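Local structure of avidin-related protein 4/5 (1Y55) at residues A[59-64]-A[78-83]; A[91-96]-A[116-121]. The protein binds biotin with high affinity inside the closed beta-barrel of each subunit of an avidin-family tetramer. The protein carries 1 engineered substitution. All blocks are in the same frame, centred on the assembly; numbering follows the deposited sequence. Where two conformers were deposited one is given.

Contact 1 (A[59-64]-A[78-83]); sequences QPTFGF and TGQCFI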
loop_
_atom_site.group_PDB
_atom_site.type_symbol
_atom_site.label_atom_id
_atom_site.label_comp_id
_atom_site.label_asym_id
_atom_site.label_seq_id
_atom_site.Cartn_x
_atom_site.Cartn_y
_atom_site.Cartn_z
ATOM N N GLN A 59 -15.638 18.591 -1.160
ATOM C CA GLN A 59 -14.727 17.658 -1.823
ATOM C C GLN A 59 -14.492 16.509 -0.846
ATOM O O GLN A 59 -13.427 16.425 -0.200
ATOM C CB GLN A 59 -13.416 18.348 -2.178
ATOM C CG GLN A 59 -13.614 19.439 -3.230
ATOM C CD GLN A 59 -12.315 19.987 -3.780
ATOM O OE1 GLN A 59 -12.119 19.993 -4.985
ATOM N NE2 GLN A 59 -11.418 20.429 -2.911
ATOM N N PRO A 60 -15.490 15.644 -0.680
ATOM C CA PRO A 60 -15.442 14.638 0.387
ATOM C C PRO A 60 -14.442 13.529 0.138
ATOM O O PRO A 60 -14.227 13.118 -1.011
ATOM C CB PRO A 60 -16.858 14.059 0.376
ATOM C CG PRO A 60 -17.285 14.220 -1.042
ATOM C CD PRO A 60 -16.753 15.565 -1.444
ATOM N N THR A 61 -13.886 13.009 1.224
ATOM C CA THR A 61 -13.249 11.696 1.173
ATOM C C THR A 61 -14.366 10.624 1.284
ATOM O O THR A 61 -15.501 10.877 1.731
ATOM C CB THR A 61 -12.211 11.548 2.224
ATOM O OG1 THR A 61 -11.168 12.525 2.219
ATOM C CG2 THR A 61 -12.784 11.312 3.517
ATOM N N PHE A 62 -14.014 9.405 0.898
ATOM C CA PHE A 62 -14.965 8.300 0.865
ATOM C C PHE A 62 -14.201 6.983 0.856
ATOM O O PHE A 62 -12.988 6.945 0.597
ATOM C CB PHE A 62 -15.883 8.397 -0.381
ATOM C CG PHE A 62 -15.135 8.341 -1.674
ATOM C CD1 PHE A 62 -14.761 7.106 -2.219
ATOM C CD2 PHE A 62 -14.727 9.500 -2.319
ATOM C CE1 PHE A 62 -14.000 7.050 -3.383
ATOM C CE2 PHE A 62 -14.010 9.436 -3.491
ATOM C CZ PHE A 62 -13.645 8.220 -4.017
ATOM N N GLY A 63 -14.938 5.908 1.091
ATOM C CA GLY A 63 -14.447 4.558 0.907
ATOM C C GLY A 63 -15.588 3.676 0.448
ATOM O O GLY A 63 -16.765 3.979 0.710
ATOM N N PHE A 64 -15.265 2.576 -0.240
ATOM C CA PHE A 64 -16.248 1.564 -0.540
ATOM C C PHE A 64 -15.586 0.209 -0.688
ATOM O O PHE A 64 -14.399 0.097 -0.964
ATOM C CB PHE A 64 -17.142 1.931 -1.753
ATOM C CG PHE A 64 -16.424 2.125 -3.072
ATOM C CD1 PHE A 64 -16.201 1.052 -3.936
ATOM C CD2 PHE A 64 -16.033 3.386 -3.474
ATOM C CE1 PHE A 64 -15.588 1.244 -5.161
ATOM C CE2 PHE A 64 -15.415 3.565 -4.702
ATOM C CZ PHE A 64 -15.198 2.484 -5.533
ATOM N N THR A 78 -10.460 3.802 -1.496
ATOM C CA THR A 78 -10.668 5.050 -0.774
ATOM C C THR A 78 -10.089 6.194 -1.570
ATOM O O THR A 78 -9.149 6.018 -2.334
ATOM C CB THR A 78 -10.110 4.941 0.648
ATOM O OG1 THR A 78 -10.496 6.071 1.438
ATOM C CG2 THR A 78 -8.600 4.887 0.684
ATOM N N GLY A 79 -10.638 7.374 -1.403
ATOM C CA GLY A 79 -10.171 8.511 -2.155
ATOM C C GLY A 79 -10.943 9.759 -1.833
ATOM O O GLY A 79 -11.603 9.859 -0.790
ATOM N N GLN A 80 -10.836 10.716 -2.749
ATOM C CA GLN A 80 -11.461 12.023 -2.589
ATOM C C GLN A 80 -12.048 12.457 -3.924
ATOM O O GLN A 80 -11.483 12.185 -4.981
ATOM C CB GLN A 80 -10.439 13.041 -2.044
ATOM C CG GLN A 80 -11.028 14.393 -1.675
ATOM C CD GLN A 80 -10.087 15.314 -0.899
ATOM O OE1 GLN A 80 -10.521 16.438 -0.527
ATOM N NE2 GLN A 80 -8.887 14.925 -0.650
ATOM N N CYS A 81 -13.199 13.129 -3.854
ATOM C CA CYS A 81 -13.811 13.752 -5.036
ATOM C C CYS A 81 -13.380 15.203 -5.088
ATOM O O CYS A 81 -13.640 15.967 -4.153
ATOM C CB CYS A 81 -15.327 13.704 -4.994
ATOM S SG CYS A 81 -16.029 12.398 -4.036
ATOM N N PHE A 82 -12.708 15.570 -6.168
ATOM C CA PHE A 82 -12.287 16.934 -6.403
ATOM C C PHE A 82 -13.166 17.574 -7.467
ATOM O O PHE A 82 -13.539 16.931 -8.444
ATOM C CB PHE A 82 -10.833 16.973 -6.869
ATOM C CG PHE A 82 -9.866 16.522 -5.841
ATOM C CD1 PHE A 82 -9.561 17.338 -4.769
ATOM C CD2 PHE A 82 -9.254 15.284 -5.929
ATOM C CE1 PHE A 82 -8.667 16.916 -3.798
ATOM C CE2 PHE A 82 -8.346 14.865 -4.970
ATOM C CZ PHE A 82 -8.048 15.690 -3.906
ATOM N N ILE A 83 -13.464 18.855 -7.268
ATOM C CA ILE A 83 -14.151 19.699 -8.240
ATOM C C ILE A 83 -13.184 20.780 -8.720
ATOM O O ILE A 83 -12.678 21.550 -7.917
ATOM C CB ILE A 83 -15.369 20.434 -7.616
ATOM C CG1 ILE A 83 -16.307 19.483 -6.880
ATOM C CG2 ILE A 83 -16.131 21.210 -8.690
ATOM C CD1 ILE A 83 -17.170 20.187 -5.833
#
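The ring of Phe62 lies along the backbone of Gly79, where the antiparallel hairpin strands 61-67 and 74-83 pair. CG of Phe62 sits between its own backbone N and carbonyl carbon (chi1 61°), which swings the ring across to the partner strand. Gly79 CA then packs over the ring face, 4.3 Å from its centroid in a CH-pi contact, while Cys81 SG approaches Phe62 CD2 obliquely at 3.6 Å as a sulfur-aromatic contact. Beneath the ring, Phe62 and Gly79 form a hydrogen-bonded pair, Phe62 N donating to Gly79 O. Phe62 O is gripped twice, by Gly79 N and by the Thr78 hydroxyl, both from above the carbonyl plane. Thr78 OG1, anti to its backbone N (chi1 -171°), lies 2.8 Å from Phe62 O. Further along, Cys81 N donates a hydrogen bond to Pro60 O at 3.0 Å. Ahead of strand 61-67, the extended side chain of Gln59 reaches over so that OE1 takes the N-H of Ile83 on a lone pair (2.9 Å), its amide nearly perpendicular to the Phe82 ring, whose edge OE1 meets. Gln59 NE2 donates to Asn102 O of a second subunit, so both ends of the amide are engaged and its rotation is fixed. Leu91, Thr93 and Leu6 also pack on Phe62. The contact thus joins an apolar face around Phe62 and Cys81 to a Gln59 amide that takes up a backbone N-H past the last bridge and ties the hairpin to the neighbouring subunit.

Contact 2 (A[91-96]-A[116-121]); sequences LKTMWL and NNFTRL. With BTN (biotin), chain C.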
loop_
_atom_site.group_PDB
_atom_site.type_symbol
_atom_site.label_atom_id
_atom_site.label_comp_id
_atom_site.label_asym_id
_atom_site.label_seq_id
_atom_site.Cartn_x
_atom_site.Cartn_y
_atom_site.Cartn_z
ATOM N N LEU A 91 -12.536 11.533 -9.255
ATOM C CA LEU A 91 -12.229 10.737 -8.065
ATOM C C LEU A 91 -10.798 10.248 -8.167
ATOM O O LEU A 91 -10.452 9.540 -9.115
ATOM C CB LEU A 91 -13.141 9.527 -7.888
ATOM C CG LEU A 91 -14.636 9.737 -8.070
ATOM C CD1 LEU A 91 -15.374 8.437 -7.850
ATOM C CD2 LEU A 91 -15.149 10.823 -7.139
ATOM N N LYS A 92 -9.972 10.608 -7.190
ATOM C CA LYS A 92 -8.632 10.055 -7.049
ATOM C C LYS A 92 -8.727 8.975 -5.983
ATOM O O LYS A 92 -9.178 9.251 -4.875
ATOM C CB LYS A 92 -7.648 11.146 -6.614
ATOM C CG LYS A 92 -7.468 12.269 -7.626
ATOM C CD LYS A 92 -6.744 11.831 -8.884
ATOM C CE LYS A 92 -5.247 11.648 -8.659
ATOM N NZ LYS A 92 -4.539 11.246 -9.895
ATOM N N THR A 93 -8.351 7.749 -6.320
ATOM C CA THR A 93 -8.462 6.632 -5.399
ATOM C C THR A 93 -7.225 5.766 -5.357
ATOM O O THR A 93 -6.425 5.698 -6.305
ATOM C CB THR A 93 -9.667 5.703 -5.730
ATOM O OG1 THR A 93 -9.399 4.892 -6.885
ATOM C CG2 THR A 93 -10.936 6.483 -5.978
ATOM N N MET A 94 -7.173 5.021 -4.273
ATOM C CA MET A 94 -6.275 3.922 -4.151
ATOM C C MET A 94 -7.029 2.758 -3.566
ATOM O O MET A 94 -8.027 2.929 -2.855
ATOM C CB MET A 94 -5.085 4.351 -3.312
ATOM C CG MET A 94 -4.300 5.422 -4.068
ATOM S SD MET A 94 -2.835 5.891 -3.409
ATOM C CE MET A 94 -1.941 4.104 -3.925
ATOM N N TRP A 95 -6.537 1.564 -3.867
ATOM C CA TRP A 95 -7.272 0.355 -3.561
ATOM C C TRP A 95 -6.365 -0.722 -3.008
ATOM O O TRP A 95 -5.157 -0.763 -3.269
ATOM C CB TRP A 95 -8.063 -0.159 -4.785
ATOM C CG TRP A 95 -7.283 -0.360 -6.044
ATOM C CD1 TRP A 95 -7.266 0.473 -7.128
ATOM C CD2 TRP A 95 -6.446 -1.479 -6.392
ATOM N NE1 TRP A 95 -6.472 -0.051 -8.117
ATOM C CE2 TRP A 95 -5.962 -1.250 -7.691
ATOM C CE3 TRP A 95 -6.096 -2.673 -5.748
ATOM C CZ2 TRP A 95 -5.123 -2.164 -8.353
ATOM C CZ3 TRP A 95 -5.252 -3.575 -6.403
ATOM C CH2 TRP A 95 -4.775 -3.308 -7.687
ATOM N N LEU A 96 -7.005 -1.624 -2.251
ATOM C CA LEU A 96 -6.410 -2.888 -1.803
ATOM C C LEU A 96 -7.327 -4.013 -2.284
ATOM O O LEU A 96 -8.531 -3.984 -2.028
ATOM C CB LEU A 96 -6.293 -2.965 -0.286
ATOM C CG LEU A 96 -5.376 -1.934 0.364
ATOM C CD1 LEU A 96 -5.514 -2.011 1.876
ATOM C CD2 LEU A 96 -3.923 -2.101 -0.048
ATOM N N ASN A 116 -6.625 4.244 -8.944
ATOM C CA ASN A 116 -7.526 4.456 -10.058
ATOM C C ASN A 116 -8.037 5.882 -10.034
ATOM O O ASN A 116 -8.462 6.383 -8.996
ATOM C CB ASN A 116 -8.757 3.526 -10.028
ATOM C CG ASN A 116 -8.518 2.142 -10.610
ATOM O OD1 ASN A 116 -8.799 1.140 -9.949
ATOM N ND2 ASN A 116 -8.090 2.079 -11.868
ATOM N N ASN A 117 -8.073 6.500 -11.207
ATOM C CA ASN A 117 -8.673 7.807 -11.401
ATOM C C ASN A 117 -9.988 7.626 -12.121
ATOM O O ASN A 117 -10.032 6.938 -13.136
ATOM C CB ASN A 117 -7.699 8.661 -12.216
ATOM C CG ASN A 117 -6.325 8.758 -11.538
ATOM O OD1 ASN A 117 -6.259 9.032 -10.365
ATOM N ND2 ASN A 117 -5.250 8.508 -12.272
ATOM N N PHE A 118 -11.059 8.217 -11.590
ATOM C CA PHE A 118 -12.389 8.087 -12.181
ATOM C C PHE A 118 -12.884 9.457 -12.640
ATOM O O PHE A 118 -12.681 10.472 -11.969
ATOM C CB PHE A 118 -13.447 7.558 -11.189
ATOM C CG PHE A 118 -13.222 6.149 -10.666
ATOM C CD1 PHE A 118 -14.024 5.101 -11.103
ATOM C CD2 PHE A 118 -12.279 5.881 -9.688
ATOM C CE1 PHE A 118 -13.877 3.810 -10.592
ATOM C CE2 PHE A 118 -12.128 4.599 -9.179
ATOM C CZ PHE A 118 -12.930 3.564 -9.623
ATOM N N THR A 119 -13.595 9.447 -13.769
ATOM C CA THR A 119 -14.329 10.612 -14.240
ATOM C C THR A 119 -15.742 10.179 -14.613
ATOM O O THR A 119 -16.027 9.004 -14.790
ATOM C CB THR A 119 -13.630 11.271 -15.442
ATOM O OG1 THR A 119 -13.439 10.307 -16.478
ATOM C CG2 THR A 119 -12.237 11.810 -15.070
ATOM N N ARG A 120 -16.641 11.148 -14.716
ATOM C CA ARG A 120 -18.045 10.835 -14.946
ATOM C C ARG A 120 -18.293 10.323 -16.346
ATOM O O ARG A 120 -17.672 10.759 -17.313
ATOM C CB ARG A 120 -18.928 12.062 -14.680
ATOM C CG ARG A 120 -19.075 12.376 -13.195
ATOM C CD ARG A 120 -20.218 13.340 -12.903
ATOM N NE ARG A 120 -20.347 13.693 -11.495
ATOM C CZ ARG A 120 -20.969 12.963 -10.559
ATOM N NH1 ARG A 120 -21.042 13.400 -9.313
ATOM N NH2 ARG A 120 -21.489 11.782 -10.847
ATOM N N LEU A 121 -19.209 9.387 -16.467
ATOM C CA LEU A 121 -19.452 8.868 -17.801
ATOM C C LEU A 121 -19.983 9.962 -18.732
ATOM O O LEU A 121 -19.448 10.163 -19.833
ATOM C CB LEU A 121 -20.313 7.607 -17.781
ATOM C CG LEU A 121 -20.722 7.166 -19.186
ATOM C CD1 LEU A 121 -19.513 6.637 -19.927
ATOM C CD2 LEU A 121 -21.827 6.141 -19.179
HETATM C C11 BTN C . -10.849 -10.532 -9.243
HETATM O O11 BTN C . -9.807 -10.406 -10.118
HETATM O O12 BTN C . -11.110 -11.659 -8.661
HETATM C C10 BTN C . -11.723 -9.400 -8.925
HETATM C C9 BTN C . -11.583 -8.202 -9.833
HETATM C C8 BTN C . -10.498 -7.240 -9.358
HETATM C C7 BTN C . -10.389 -6.024 -10.286
HETATM C C2 BTN C . -9.432 -4.924 -9.748
HETATM S S1 BTN C . -10.020 -4.039 -8.333
HETATM C C6 BTN C . -8.629 -2.907 -8.518
HETATM C C5 BTN C . -8.517 -2.646 -10.019
HETATM N N1 BTN C . -9.370 -1.566 -10.478
HETATM C C3 BTN C . -10.296 -2.016 -11.308
HETATM O O3 BTN C . -11.207 -1.237 -11.866
HETATM N N2 BTN C . -10.194 -3.314 -11.507
HETATM C C4 BTN C . -9.055 -3.864 -10.789
HETATM O O HOH W 1 -5.614 7.815 -8.032
#
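Strands 89-98 and 111-120 are antiparallel neighbours in the eight-stranded avidin barrel, and here they carry part of the biotin pocket. Backbone bonds set the register: Leu91 and Phe118 exchange two of 2.9 Å, Leu91 N to Phe118 O and Phe118 N to Leu91 O, and Thr93 and Asn116 form the next hydrogen-bonded pair. Asn116 O is held by two donors, Thr93 N and Thr93 OG1, the hydroxyl lying on a lone pair at 2.7 Å. That same OG1 meets the edge of the Phe118 ring in its plane. Leu91 adds apolar packing on this face, its CB against Phe118 CB. Between these pairs, Lys92 and Asn117 point the same way from the other face. The lysine chain, bent at chi2 and chi3, brings NZ to Asn117 OD1 from above the carbonyl plane (2.8 Å); Tyr115 OH of a third subunit is a second partner of NZ, and a water links OD1 to Thr93 O. Toward the ligand, Trp95 lays its indole under biotin C6, with CE2 3.2 Å from that carbon. Asn13 OD1 accepts from Asn116 ND2 and so orients the amide, whose OD1 receives biotin N1 at 2.8 Å, nearly straight at 168°.

Contacts 1 and 2 are alternate seams of one sheet, separated by the pairing of strands 74-83 and 89-98, their centres about 9 Å apart. Probable backbone hydrogen bonds stitch this middle seam, from Thr78 N to Met94 O (2.9 Å) and from Gln80 N to Lys92 O (3.1 Å). On the face that carries Phe62, Cys81 SG packs on Leu91 CD2 at 3.6 Å, joining the apolar side chains of both contacts. Their relation to biotin differs: 91-96/116-121 supplies two pocket residues, Trp95 and Asn116, whereas in 59-64/78-83 the Thr78 side chain remains about 12 Å from a bound biotin. Both contacts also touch the second subunit.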